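Local coordinates for BlEst2 (Bacillus licheniformis, PDB 6WPX), which probably hydrolyses ester bonds as a lipase or esterase, and in its propeptide form carries a C-terminal domain with autoinhibitory effects, at residues P87-M91 with N173-S178; T146-Q152 with V234-R240; Q180-S186 with R469-V473; Y289-R293 with N464-I468; S413-E417 with K443-S448. All coordinates share one frame. Numbering follows the deposited sequence.

Interaction 1 of 5, residues P87-M91 with N173-S178; sequences PDKDM and NDAVYS
A loop from the alpha/beta domain lies across the N-terminal end of a short helix, burying 338 Å² in all. Residues 87-91 belong to the connection between strand 80-83 and helix 91-109 and have a non-repetitive conformation (Lys-89 and Asp-90 are extended, psi 167° and 177°), while 173-178 forms helix 174-178 with Asn-173 before it. The backbones come nearest at Asp-90 and Ala-175, whose CA atoms are 4.4 Å apart. Two helix N-termini thus meet, each with an acidic or amide N-cap. Asn-173 (chi1 p) accepts through OD1 from Val-176 N at 2.9 Å; Asp-90 (chi1 p) turns OD1 to Asp-93 N of its own helix. The loop lies in a PGAP1-like domain of the alpha/beta hydrolase clan, leading from a strand of its central sheet into helix 91-109. Across the interface, Ala-175 N gives a weak hydrogen bond to Asp-88 O (3.3 Å), and the methyl CB of Ala-175 sits 3.2 Å from Lys-89 O. One water takes a bond from Asp-174 N (2.8 Å) and gives a weak one to Asp-88 O (3.4 Å); a second accepts from Asp-90 N (2.8 Å) and donates to Asp-174 OD2 (2.7 Å). Asp-90 CB touches Ser-178 CB at 3.8 Å. Met-91, chi1 p with chi2 and chi3 m, swings CE to 3.7 Å from Ser-178 O, and Ser-178 OG (chi1 p) donates to Ala-175 O at 2.7 Å.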
# COMPACT_ATOMS: atom_id res chain seq x y z
N PRO A 87 16.25 3.88 0.53
CA PRO A 87 14.87 4.33 0.29
C PRO A 87 14.15 3.47 -0.77
O PRO A 87 12.93 3.37 -0.79
CB PRO A 87 15.06 5.76 -0.24
CG PRO A 87 16.39 5.75 -0.90
CD PRO A 87 17.23 4.82 -0.05
N ASP A 88 14.95 2.81 -1.63
CA ASP A 88 14.55 2.09 -2.85
C ASP A 88 14.97 0.61 -2.93
O ASP A 88 14.90 0.02 -4.02
CB ASP A 88 15.15 2.87 -4.04
CG ASP A 88 16.68 2.92 -4.08
OD1 ASP A 88 17.32 2.64 -3.03
OD2 ASP A 88 17.24 3.25 -5.16
N LYS A 89 15.42 0.01 -1.82
CA LYS A 89 15.82 -1.42 -1.85
C LYS A 89 14.83 -2.27 -1.07
O LYS A 89 14.08 -1.73 -0.27
CB LYS A 89 17.26 -1.63 -1.40
CG LYS A 89 18.29 -0.78 -2.12
CD LYS A 89 18.51 -1.18 -3.55
CE LYS A 89 19.69 -0.49 -4.18
NZ LYS A 89 20.98 -1.09 -3.72
N ASP A 90 14.91 -3.59 -1.24
CA ASP A 90 13.99 -4.54 -0.57
C ASP A 90 14.33 -4.76 0.92
O ASP A 90 15.29 -4.24 1.39
CB ASP A 90 13.78 -5.80 -1.40
CG ASP A 90 14.92 -6.81 -1.38
OD1 ASP A 90 15.82 -6.63 -0.58
OD2 ASP A 90 14.87 -7.77 -2.13
N MET A 91 13.50 -5.56 1.59
CA MET A 91 13.63 -5.86 3.04
C MET A 91 14.87 -6.73 3.28
O MET A 91 15.36 -6.73 4.40
CB MET A 91 12.37 -6.51 3.62
CG MET A 91 12.13 -7.94 3.23
SD MET A 91 11.46 -8.20 1.59
CE MET A 91 9.73 -7.83 1.86
N ASN A 173 10.91 -0.05 -8.31
CA ASN A 173 12.21 -0.30 -7.75
C ASN A 173 12.01 -1.50 -6.85
O ASN A 173 10.87 -1.94 -6.67
CB ASN A 173 12.78 0.93 -7.02
CG ASN A 173 11.88 1.49 -5.92
OD1 ASN A 173 11.36 0.76 -5.09
ND2 ASN A 173 11.70 2.79 -5.87
N ASP A 174 13.10 -2.03 -6.31
CA ASP A 174 13.09 -3.21 -5.47
C ASP A 174 12.23 -3.04 -4.24
O ASP A 174 11.62 -4.03 -3.83
CB ASP A 174 14.52 -3.55 -5.06
CG ASP A 174 15.39 -4.16 -6.15
OD1 ASP A 174 14.88 -4.39 -7.26
OD2 ASP A 174 16.57 -4.46 -5.86
N ALA A 175 12.18 -1.82 -3.64
CA ALA A 175 11.40 -1.54 -2.42
C ALA A 175 9.92 -1.63 -2.67
O ALA A 175 9.26 -2.40 -1.98
CB ALA A 175 11.77 -0.20 -1.81
N VAL A 176 9.40 -0.93 -3.70
CA VAL A 176 7.96 -0.96 -4.06
C VAL A 176 7.54 -2.37 -4.48
O VAL A 176 6.47 -2.83 -4.08
CB VAL A 176 7.59 0.12 -5.13
CG1 VAL A 176 6.08 0.13 -5.40
CG2 VAL A 176 8.05 1.52 -4.69
N TYR A 177 8.37 -3.04 -5.28
CA TYR A 177 8.18 -4.42 -5.74
C TYR A 177 7.98 -5.34 -4.55
O TYR A 177 7.11 -6.21 -4.61
CB TYR A 177 9.45 -4.87 -6.48
CG TYR A 177 9.36 -6.23 -7.11
CD1 TYR A 177 9.80 -7.37 -6.44
CD2 TYR A 177 8.94 -6.38 -8.43
CE1 TYR A 177 9.79 -8.63 -7.05
CE2 TYR A 177 8.90 -7.62 -9.04
CZ TYR A 177 9.35 -8.74 -8.36
OH TYR A 177 9.32 -9.93 -9.03
N SER A 178 8.83 -5.20 -3.49
CA SER A 178 8.77 -6.06 -2.30
C SER A 178 7.51 -5.82 -1.47
O SER A 178 7.21 -6.63 -0.61
CB SER A 178 10.02 -5.90 -1.44
OG SER A 178 10.05 -4.68 -0.72
O HOH W 1 15.63 -1.11 -7.19
O HOH W 2 16.79 -4.45 -3.13

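Interaction 2 of 5, residues T146-Q152 with V234-R240; sequences TPHHGSQ and VTEKNAR
An inverse gamma turn centred on Pro-147 and a type I beta turn over Pro-147 to Gly-150 shape the loop that follows strand 138-144 of the central sheet, in an alpha/beta hydrolase-like domain. His-148 N bonds Thr-146 O (2.8 Å) and Gly-150 N bonds Pro-147 O (3.0 Å); Gly-150 takes phi 94°. Facing it, 234-240 makes a helical bend at 236-238, opened by an ST motif in which Thr-235 OG1 (chi1 p) accepts from Asn-238 N at 3.2 Å. CA atoms pair as Pro-147 with Ala-239 (4.7 Å) and His-149 with Asn-238 (4.5 Å). The backbone O of Asn-238 accepts from His-149 N (3.0 Å), while its side chain (chi1 m) donates through ND2 to Gly-150 O (3.0 Å). Pro-147 CB meets Val-234 CG1 at 3.8 Å. A water accepting from Thr-235 N (2.9 Å) donates to Gly-150 O (3.0 Å) and Gln-152 OE1 (2.8 Å). The weak bond from His-149 NE2 to Arg-240 O (2.8 Å) is consistent with a proton on NE2.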
# COMPACT_ATOMS: atom_id res chain seq x y z
N THR A 146 2.84 -0.22 9.19
CA THR A 146 3.69 -1.08 8.37
C THR A 146 2.83 -2.04 7.56
O THR A 146 2.08 -2.80 8.16
CB THR A 146 4.70 -1.87 9.24
OG1 THR A 146 5.63 -0.94 9.82
CG2 THR A 146 5.46 -2.94 8.41
N PRO A 147 2.99 -2.08 6.22
CA PRO A 147 2.23 -3.08 5.45
C PRO A 147 2.85 -4.48 5.58
O PRO A 147 3.42 -5.00 4.62
CB PRO A 147 2.29 -2.53 4.02
CG PRO A 147 3.60 -1.77 3.95
CD PRO A 147 3.88 -1.27 5.36
N HIS A 148 2.70 -5.11 6.77
CA HIS A 148 3.21 -6.47 6.99
C HIS A 148 2.60 -7.48 5.99
O HIS A 148 3.24 -8.49 5.71
CB HIS A 148 2.94 -6.94 8.42
CG HIS A 148 3.71 -6.17 9.45
ND1 HIS A 148 5.09 -6.30 9.57
CD2 HIS A 148 3.27 -5.28 10.37
CE1 HIS A 148 5.43 -5.53 10.58
NE2 HIS A 148 4.36 -4.89 11.10
N HIS A 149 1.37 -7.22 5.48
CA HIS A 149 0.73 -8.12 4.51
C HIS A 149 0.75 -7.52 3.09
O HIS A 149 0.07 -8.01 2.21
CB HIS A 149 -0.70 -8.54 4.95
CG HIS A 149 -0.72 -9.24 6.28
ND1 HIS A 149 -0.70 -10.62 6.38
CD2 HIS A 149 -0.68 -8.72 7.53
CE1 HIS A 149 -0.70 -10.89 7.67
NE2 HIS A 149 -0.68 -9.79 8.40
N GLY A 150 1.54 -6.48 2.89
CA GLY A 150 1.64 -5.85 1.60
C GLY A 150 0.73 -4.66 1.37
O GLY A 150 -0.18 -4.38 2.16
N SER A 151 0.98 -3.98 0.27
CA SER A 151 0.26 -2.81 -0.14
C SER A 151 -0.53 -3.07 -1.43
O SER A 151 0.07 -3.43 -2.45
CB SER A 151 1.24 -1.66 -0.35
OG SER A 151 0.57 -0.61 -1.01
N GLN A 152 -1.87 -2.88 -1.38
CA GLN A 152 -2.73 -3.03 -2.58
C GLN A 152 -2.41 -1.90 -3.58
O GLN A 152 -2.63 -2.06 -4.78
CB GLN A 152 -4.23 -3.05 -2.23
CG GLN A 152 -4.64 -4.26 -1.35
CD GLN A 152 -4.63 -3.90 0.13
OE1 GLN A 152 -3.88 -3.03 0.59
NE2 GLN A 152 -5.45 -4.60 0.91
N VAL A 234 -1.99 2.17 3.86
CA VAL A 234 -1.95 0.79 4.33
C VAL A 234 -3.27 0.48 4.98
O VAL A 234 -3.77 1.31 5.74
CB VAL A 234 -0.76 0.55 5.33
CG1 VAL A 234 -0.67 -0.92 5.74
CG2 VAL A 234 0.59 1.02 4.75
N THR A 235 -3.83 -0.72 4.73
CA THR A 235 -5.08 -1.13 5.39
C THR A 235 -4.78 -1.62 6.80
O THR A 235 -3.72 -2.17 7.05
CB THR A 235 -5.84 -2.18 4.59
OG1 THR A 235 -5.08 -3.39 4.62
CG2 THR A 235 -6.14 -1.73 3.14
N GLU A 236 -5.73 -1.43 7.73
CA GLU A 236 -5.54 -1.85 9.12
C GLU A 236 -5.20 -3.36 9.16
O GLU A 236 -4.28 -3.76 9.86
CB GLU A 236 -6.80 -1.51 9.94
CG GLU A 236 -6.78 -2.06 11.35
CD GLU A 236 -7.28 -3.48 11.55
OE1 GLU A 236 -6.91 -4.10 12.57
OE2 GLU A 236 -8.02 -3.99 10.68
N LYS A 237 -5.94 -4.19 8.39
CA LYS A 237 -5.67 -5.63 8.37
C LYS A 237 -4.25 -5.96 7.87
O LYS A 237 -3.62 -6.88 8.40
CB LYS A 237 -6.74 -6.40 7.57
CG LYS A 237 -8.07 -6.54 8.33
CD LYS A 237 -8.00 -7.56 9.49
CE LYS A 237 -8.91 -7.20 10.63
NZ LYS A 237 -8.62 -8.00 11.85
N ASN A 238 -3.74 -5.19 6.89
CA ASN A 238 -2.40 -5.45 6.38
C ASN A 238 -1.30 -4.85 7.23
O ASN A 238 -0.15 -5.15 6.98
CB ASN A 238 -2.28 -5.02 4.91
CG ASN A 238 -3.04 -5.91 3.96
OD1 ASN A 238 -3.91 -6.69 4.35
ND2 ASN A 238 -2.69 -5.88 2.69
N ALA A 239 -1.65 -4.05 8.26
CA ALA A 239 -0.69 -3.43 9.18
C ALA A 239 -0.41 -4.31 10.41
O ALA A 239 0.37 -3.92 11.30
CB ALA A 239 -1.17 -2.05 9.61
N ARG A 240 -1.04 -5.50 10.46
CA ARG A 240 -0.96 -6.39 11.63
C ARG A 240 -0.06 -7.60 11.44
O ARG A 240 0.25 -7.97 10.30
CB ARG A 240 -2.37 -6.90 12.02
CG ARG A 240 -3.42 -5.81 12.20
CD ARG A 240 -2.89 -4.65 13.04
NE ARG A 240 -3.96 -3.73 13.40
CZ ARG A 240 -3.86 -2.80 14.34
NH1 ARG A 240 -2.74 -2.66 15.03
NH2 ARG A 240 -4.89 -2.01 14.58
O HOH W 3 1.92 -1.54 11.81
O HOH W 4 -2.34 -2.34 2.82
O HOH W 5 -6.48 -5.42 3.44

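Interaction 3 of 5, residues Q180-S186 with R469-V473; sequences QTGFMKS and RSIYV
Tyr-472, Ser-470 and Gly-182 carry most of the surface buried where helix 181-186 rests against strand 469-473. The segment axes approach to 6.1 Å, their N-to-C directions 41° apart (signed crossing angle -41°), and Gly-182 lies opposite Ile-471 with CA atoms 4.4 Å apart. So tight an approach depends on the glycine: a CB there would come within 3.0 Å of Ser-470 O and of the backbone N of Ile-471 and Tyr-472. Ser-470 (chi1 t) points at the helix N-terminus, and its OG accepts from Gly-182 N at 3.0 Å. The same OG gives a 2.7 Å bond to a water that in turn donates to Gln-180 OE1 (2.6 Å). A second water links Thr-181 OG1 (2.6 Å) with Ser-470 O (2.7 Å); Thr-181 OG1 also bonds Asp-155. The contact brings a helix of the alpha/beta domain onto a face of an antiparallel sheet from the C-terminal part of the chain, an intramolecular interface consistent with the autoinhibitory effects of that C-terminal domain. Tyr-472 (chi1 t, chi2 73°) sets CB 3.3 Å from Gly-182 O and CD2 3.4 Å from Ser-186 OG. The Phe-183 ring (chi1 t) turns its edge toward the Tyr-472 ring face in a T-shaped pair, with centroids 5.9 Å apart and planes at 65°. Met-91, on helix 91-109, also touches Phe-183.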
# COMPACT_ATOMS: atom_id res chain seq x y z
N GLN A 180 4.38 -5.62 -2.84
CA GLN A 180 3.22 -6.29 -3.46
C GLN A 180 2.68 -7.34 -2.48
O GLN A 180 3.47 -7.98 -1.77
CB GLN A 180 3.60 -6.96 -4.77
CG GLN A 180 3.93 -5.95 -5.86
CD GLN A 180 4.50 -6.61 -7.08
OE1 GLN A 180 3.78 -6.91 -8.05
NE2 GLN A 180 5.81 -6.84 -7.07
N THR A 181 1.36 -7.49 -2.40
CA THR A 181 0.74 -8.41 -1.43
C THR A 181 1.12 -9.87 -1.68
O THR A 181 1.21 -10.64 -0.73
CB THR A 181 -0.78 -8.22 -1.35
OG1 THR A 181 -1.35 -8.46 -2.63
CG2 THR A 181 -1.17 -6.85 -0.86
N GLY A 182 1.35 -10.23 -2.94
CA GLY A 182 1.76 -11.60 -3.27
C GLY A 182 3.14 -11.88 -2.71
O GLY A 182 3.37 -12.93 -2.12
N PHE A 183 4.07 -10.91 -2.89
CA PHE A 183 5.45 -10.99 -2.40
C PHE A 183 5.44 -10.99 -0.87
O PHE A 183 6.14 -11.79 -0.26
CB PHE A 183 6.25 -9.76 -2.89
CG PHE A 183 7.74 -9.88 -2.76
CD1 PHE A 183 8.38 -9.58 -1.56
CD2 PHE A 183 8.52 -10.32 -3.83
CE1 PHE A 183 9.77 -9.68 -1.44
CE2 PHE A 183 9.92 -10.41 -3.71
CZ PHE A 183 10.53 -10.08 -2.52
N MET A 184 4.63 -10.12 -0.26
CA MET A 184 4.55 -10.08 1.20
C MET A 184 3.90 -11.33 1.76
O MET A 184 4.28 -11.73 2.85
CB MET A 184 3.89 -8.79 1.70
CG MET A 184 4.80 -7.56 1.56
SD MET A 184 6.41 -7.73 2.35
CE MET A 184 5.95 -8.04 4.05
N LYS A 185 2.97 -11.99 1.02
CA LYS A 185 2.36 -13.24 1.50
C LYS A 185 3.45 -14.32 1.66
O LYS A 185 3.48 -15.03 2.66
CB LYS A 185 1.23 -13.71 0.57
CG LYS A 185 0.53 -15.01 1.01
CD LYS A 185 -0.54 -14.78 2.06
CE LYS A 185 -1.20 -16.05 2.54
NZ LYS A 185 -2.27 -16.51 1.63
N SER A 186 4.35 -14.39 0.67
CA SER A 186 5.49 -15.30 0.67
C SER A 186 6.47 -14.90 1.80
O SER A 186 6.89 -15.76 2.55
CB SER A 186 6.18 -15.24 -0.69
OG SER A 186 7.38 -15.98 -0.71
N ARG A 469 -5.11 -8.91 -9.21
CA ARG A 469 -4.60 -9.98 -8.36
C ARG A 469 -3.08 -9.94 -8.39
O ARG A 469 -2.47 -9.75 -9.45
CB ARG A 469 -5.10 -11.35 -8.83
CG ARG A 469 -6.61 -11.52 -8.75
CD ARG A 469 -7.04 -12.84 -9.33
NE ARG A 469 -6.60 -13.98 -8.52
CZ ARG A 469 -6.70 -15.25 -8.89
NH1 ARG A 469 -7.21 -15.57 -10.07
NH2 ARG A 469 -6.28 -16.22 -8.08
N SER A 470 -2.48 -10.11 -7.22
CA SER A 470 -1.05 -10.14 -6.97
C SER A 470 -0.69 -11.52 -6.48
O SER A 470 -1.15 -11.94 -5.42
CB SER A 470 -0.68 -9.10 -5.91
OG SER A 470 0.71 -9.09 -5.67
N ILE A 471 0.12 -12.24 -7.24
CA ILE A 471 0.48 -13.63 -6.92
C ILE A 471 1.96 -13.86 -7.02
O ILE A 471 2.56 -13.60 -8.05
CB ILE A 471 -0.31 -14.65 -7.82
CG1 ILE A 471 -1.84 -14.40 -7.77
CG2 ILE A 471 0.03 -16.13 -7.45
CD1 ILE A 471 -2.66 -15.03 -8.85
N TYR A 472 2.56 -14.41 -5.95
CA TYR A 472 3.97 -14.77 -6.02
C TYR A 472 4.02 -16.28 -6.18
O TYR A 472 3.29 -16.99 -5.49
CB TYR A 472 4.75 -14.32 -4.78
CG TYR A 472 6.20 -14.75 -4.82
CD1 TYR A 472 7.11 -14.13 -5.67
CD2 TYR A 472 6.66 -15.81 -4.03
CE1 TYR A 472 8.44 -14.54 -5.74
CE2 TYR A 472 8.00 -16.20 -4.07
CZ TYR A 472 8.88 -15.57 -4.92
OH TYR A 472 10.19 -15.97 -4.98
N VAL A 473 4.87 -16.77 -7.07
CA VAL A 473 5.04 -18.20 -7.31
C VAL A 473 6.53 -18.49 -7.10
O VAL A 473 7.37 -17.88 -7.76
CB VAL A 473 4.50 -18.67 -8.69
CG1 VAL A 473 4.72 -20.17 -8.90
CG2 VAL A 473 3.02 -18.33 -8.84
O HOH W 6 1.50 -8.17 -8.07
O HOH W 7 -2.28 -10.86 -3.19

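Interaction 4 of 5, residues Y289-R293 with N464-I468; sequences YPFIR and NRTII
Strands 290-293 and 464-468, both extended, cross nearly at right angles: their axes run 81° apart (signed crossing angle 81°) and approach to 4.4 Å, with Phe-291 CA and Arg-465 CA also 4.4 Å apart. At the crossing Thr-466 N donates to Pro-290 O (2.8 Å), and Arg-465 CA comes within 3.2 Å of the same oxygen in a CA-H...O contact. Thr-466, with 91 Å² covered, contributes its side chain too: with chi1 m, its OG1 accepts from Ile-292 N at 2.9 Å, and OG1 is also bonded to Asp-452. Strand 290-297 is the edge of one antiparallel sheet and strand 462-473 belongs to another, so the crossing joins two beta sheets of the C-terminal part of the chain. Flanking it, Ile-292 CD1 meets Ile-468 CD1 (3.6 Å) and Tyr-289 CD1 meets Ile-467 CG1 (3.8 Å). Phe-291 (chi1 t) lays a ring face against Asn-464 OD1, an oxygen that accepts a hydrogen bond from Ala-306 N. Tyr-289 CB packs on Arg-465 CD at 3.8 Å, while the Arg-465 guanidinium forms a salt bridge to Glu-308.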
# COMPACT_ATOMS: atom_id res chain seq x y z
N TYR A 289 -15.02 -2.97 -5.79
CA TYR A 289 -14.15 -3.07 -6.93
C TYR A 289 -14.10 -1.80 -7.70
O TYR A 289 -15.12 -1.10 -7.80
CB TYR A 289 -14.63 -4.22 -7.84
CG TYR A 289 -14.70 -5.55 -7.13
CD1 TYR A 289 -13.56 -6.34 -6.98
CD2 TYR A 289 -15.88 -5.98 -6.54
CE1 TYR A 289 -13.63 -7.57 -6.32
CE2 TYR A 289 -15.94 -7.18 -5.83
CZ TYR A 289 -14.82 -7.99 -5.76
OH TYR A 289 -14.90 -9.20 -5.10
N PRO A 290 -12.93 -1.48 -8.29
CA PRO A 290 -12.85 -0.26 -9.09
C PRO A 290 -13.08 -0.59 -10.57
O PRO A 290 -13.25 -1.74 -10.93
CB PRO A 290 -11.40 0.18 -8.88
CG PRO A 290 -10.63 -1.15 -8.83
CD PRO A 290 -11.62 -2.18 -8.24
N PHE A 291 -12.99 0.43 -11.41
CA PHE A 291 -12.90 0.34 -12.86
C PHE A 291 -11.62 1.08 -13.13
O PHE A 291 -11.41 2.19 -12.61
CB PHE A 291 -14.08 1.00 -13.61
CG PHE A 291 -13.82 1.01 -15.10
CD1 PHE A 291 -13.91 -0.16 -15.85
CD2 PHE A 291 -13.45 2.18 -15.75
CE1 PHE A 291 -13.69 -0.14 -17.23
CE2 PHE A 291 -13.23 2.20 -17.13
CZ PHE A 291 -13.34 1.04 -17.86
N ILE A 292 -10.73 0.46 -13.92
CA ILE A 292 -9.40 1.02 -14.18
C ILE A 292 -9.00 0.98 -15.62
O ILE A 292 -9.16 -0.03 -16.29
CB ILE A 292 -8.32 0.27 -13.31
CG1 ILE A 292 -8.65 0.24 -11.82
CG2 ILE A 292 -6.88 0.80 -13.55
CD1 ILE A 292 -7.82 -0.75 -11.02
N ARG A 293 -8.36 2.09 -16.08
CA ARG A 293 -7.72 2.21 -17.38
C ARG A 293 -6.40 2.94 -17.21
O ARG A 293 -6.16 3.55 -16.19
CB ARG A 293 -8.63 2.90 -18.43
CG ARG A 293 -9.82 2.04 -18.90
CD ARG A 293 -9.38 0.83 -19.73
NE ARG A 293 -10.51 0.00 -20.20
CZ ARG A 293 -11.01 -1.03 -19.53
NH1 ARG A 293 -10.56 -1.34 -18.33
NH2 ARG A 293 -12.01 -1.73 -20.05
N ASN A 464 -19.13 -2.32 -15.30
CA ASN A 464 -17.71 -2.57 -15.60
C ASN A 464 -16.91 -2.52 -14.28
O ASN A 464 -17.14 -1.63 -13.51
CB ASN A 464 -17.15 -1.71 -16.75
CG ASN A 464 -17.41 -0.22 -16.63
OD1 ASN A 464 -17.49 0.48 -17.62
ND2 ASN A 464 -17.51 0.27 -15.42
N ARG A 465 -16.04 -3.50 -14.06
CA ARG A 465 -15.11 -3.52 -12.91
C ARG A 465 -13.79 -4.12 -13.39
O ARG A 465 -13.80 -4.87 -14.34
CB ARG A 465 -15.61 -4.26 -11.68
CG ARG A 465 -16.86 -3.68 -11.04
CD ARG A 465 -16.71 -2.33 -10.40
NE ARG A 465 -17.78 -2.02 -9.48
CZ ARG A 465 -18.96 -1.53 -9.82
NH1 ARG A 465 -19.24 -1.28 -11.08
NH2 ARG A 465 -19.85 -1.29 -8.88
N THR A 466 -12.73 -3.80 -12.68
CA THR A 466 -11.38 -4.27 -12.95
C THR A 466 -10.84 -4.85 -11.66
O THR A 466 -10.73 -4.14 -10.66
CB THR A 466 -10.49 -3.14 -13.44
OG1 THR A 466 -11.17 -2.35 -14.42
CG2 THR A 466 -9.19 -3.66 -14.01
N ILE A 467 -10.50 -6.14 -11.69
CA ILE A 467 -9.95 -6.84 -10.53
C ILE A 467 -8.48 -7.00 -10.76
O ILE A 467 -8.07 -7.44 -11.83
CB ILE A 467 -10.66 -8.21 -10.32
CG1 ILE A 467 -12.19 -7.98 -10.11
CG2 ILE A 467 -10.02 -9.02 -9.14
CD1 ILE A 467 -13.02 -9.22 -10.04
N ILE A 468 -7.67 -6.65 -9.75
CA ILE A 468 -6.22 -6.82 -9.78
C ILE A 468 -5.83 -7.88 -8.75
O ILE A 468 -6.16 -7.76 -7.58
CB ILE A 468 -5.47 -5.48 -9.57
CG1 ILE A 468 -5.69 -4.55 -10.78
CG2 ILE A 468 -3.95 -5.74 -9.29
CD1 ILE A 468 -5.24 -3.20 -10.56

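Interaction 5 of 5, residues S413-E417 with K443-S448; sequences SIRYE and KAGMYS
Strands 413-417 and 445-448 are antiparallel neighbours within a sheet of the C-terminal part of the chain, their axes approaching to 4.5 Å and their directions 160° apart. Ser-413 begins the pairing with a CA-H...O contact of 3.3 Å from its CA to Ser-448 O. Ile-414 and Ser-448 form a hydrogen-bonded pair: Ile-414 N donates to Ser-448 O at 3.0 Å, and Ser-448 N to Ile-414 O at 2.9 Å. Arg-415 faces Tyr-447 in a non-hydrogen-bonded pair, CA atoms 4.5 Å apart, on the opposite sheet face from Ile-414 and Tyr-416. Its CG lies 3.8 Å above the centroid of the Tyr-447 ring, a CH-pi contact, and the Arg-415 side chain (chi1 and chi2 t, chi3 p) brings NH1 to a weak bond with Ala-444 O (3.4 Å). Tyr-416 and Met-446 return to the hydrogen-bonded pattern: Tyr-416 N to Met-446 O 2.7 Å, Met-446 N to Tyr-416 O 2.9 Å. Beside them Gly-445 takes phi 135°, where a CB would strike Tyr-416 O. The Tyr-416 hydroxyl bonds Tyr-158 in the alpha/beta domain. Glu-417 closes the strand as its OE2 makes a 2.7 Å salt bridge to Arg-415 NH1.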
# COMPACT_ATOMS: atom_id res chain seq x y z
N SER A 413 -1.90 -9.49 -18.09
CA SER A 413 -1.02 -9.90 -17.01
C SER A 413 0.44 -9.54 -17.26
O SER A 413 0.85 -9.30 -18.40
CB SER A 413 -1.17 -11.40 -16.74
OG SER A 413 -0.80 -12.12 -17.90
N ILE A 414 1.21 -9.45 -16.16
CA ILE A 414 2.66 -9.22 -16.18
C ILE A 414 3.27 -10.21 -15.20
O ILE A 414 2.79 -10.33 -14.07
CB ILE A 414 3.15 -7.77 -15.86
CG1 ILE A 414 2.47 -6.70 -16.71
CG2 ILE A 414 4.68 -7.67 -16.01
CD1 ILE A 414 2.55 -5.23 -16.11
N ARG A 415 4.32 -10.91 -15.64
CA ARG A 415 5.10 -11.78 -14.79
C ARG A 415 6.49 -11.16 -14.69
O ARG A 415 7.12 -10.87 -15.71
CB ARG A 415 5.15 -13.23 -15.31
CG ARG A 415 5.85 -14.17 -14.31
CD ARG A 415 6.00 -15.57 -14.84
NE ARG A 415 6.61 -15.61 -16.17
CZ ARG A 415 7.92 -15.70 -16.39
NH1 ARG A 415 8.76 -15.77 -15.38
NH2 ARG A 415 8.39 -15.71 -17.63
N TYR A 416 6.93 -10.91 -13.46
CA TYR A 416 8.23 -10.32 -13.12
C TYR A 416 9.12 -11.39 -12.52
O TYR A 416 8.62 -12.32 -11.88
CB TYR A 416 8.07 -9.21 -12.07
CG TYR A 416 7.17 -8.06 -12.45
CD1 TYR A 416 5.80 -8.11 -12.19
CD2 TYR A 416 7.69 -6.90 -13.02
CE1 TYR A 416 4.97 -7.04 -12.51
CE2 TYR A 416 6.85 -5.85 -13.39
CZ TYR A 416 5.50 -5.91 -13.09
OH TYR A 416 4.67 -4.86 -13.42
N GLU A 417 10.43 -11.24 -12.69
CA GLU A 417 11.47 -12.13 -12.15
C GLU A 417 12.53 -11.23 -11.58
O GLU A 417 13.05 -10.38 -12.30
CB GLU A 417 12.12 -12.96 -13.25
CG GLU A 417 11.40 -14.22 -13.62
CD GLU A 417 12.12 -14.97 -14.73
OE1 GLU A 417 13.37 -15.04 -14.69
OE2 GLU A 417 11.44 -15.49 -15.64
N LYS A 443 5.11 -21.01 -13.86
CA LYS A 443 6.44 -20.41 -13.75
C LYS A 443 6.64 -19.59 -12.48
O LYS A 443 5.72 -18.89 -12.03
CB LYS A 443 6.72 -19.51 -14.97
CG LYS A 443 7.15 -20.27 -16.22
CD LYS A 443 7.45 -19.31 -17.37
CE LYS A 443 7.93 -20.03 -18.61
NZ LYS A 443 8.32 -19.07 -19.67
N ALA A 444 7.87 -19.63 -11.92
CA ALA A 444 8.24 -18.85 -10.76
C ALA A 444 8.24 -17.34 -11.10
O ALA A 444 8.43 -16.97 -12.26
CB ALA A 444 9.60 -19.29 -10.25
N GLY A 445 7.95 -16.50 -10.11
CA GLY A 445 7.93 -15.04 -10.24
C GLY A 445 6.76 -14.29 -9.63
O GLY A 445 5.83 -14.90 -9.08
N MET A 446 6.79 -12.95 -9.73
CA MET A 446 5.72 -12.07 -9.22
C MET A 446 4.76 -11.84 -10.37
O MET A 446 5.16 -11.34 -11.42
CB MET A 446 6.27 -10.69 -8.82
CG MET A 446 6.48 -10.47 -7.36
SD MET A 446 5.23 -11.05 -6.21
CE MET A 446 3.87 -10.11 -6.64
N TYR A 447 3.49 -12.15 -10.16
CA TYR A 447 2.46 -11.94 -11.16
C TYR A 447 1.56 -10.79 -10.77
O TYR A 447 1.21 -10.63 -9.60
CB TYR A 447 1.56 -13.18 -11.26
CG TYR A 447 2.21 -14.38 -11.90
CD1 TYR A 447 3.05 -15.21 -11.16
CD2 TYR A 447 1.94 -14.72 -13.22
CE1 TYR A 447 3.63 -16.33 -11.73
CE2 TYR A 447 2.50 -15.85 -13.79
CZ TYR A 447 3.33 -16.67 -13.04
OH TYR A 447 3.91 -17.77 -13.62
N SER A 448 1.14 -10.05 -11.75
CA SER A 448 0.10 -9.07 -11.56
C SER A 448 -0.93 -9.42 -12.63
O SER A 448 -0.60 -9.48 -13.79
CB SER A 448 0.60 -7.65 -11.70
OG SER A 448 -0.57 -6.85 -11.56

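How the interactions relate
Interactions 1 and 2 belong to the alpha/beta domain, with centres 16 Å apart and segments that alternate along the chain. Interaction 3 joins that domain to the C-terminal part: helix 181-191 follows helix 174-178 of interaction 1, its residues touch the 148-150 turn of interaction 2, and its strand 462-473 also supplies interaction 4, just before it in sequence and centred 19 Å away. Interaction 5, 10 Å from interaction 3, shares its sheet and is nested within the loops closed by interactions 3 and 4. Tyr-177 of interaction 1 also touches Met-446 and Tyr-416. One long strand thus meets both the alpha/beta domain and a second beta sheet, joining the C-terminal domain to the alpha/beta domain, consistent with the autoinhibitory effects of the former.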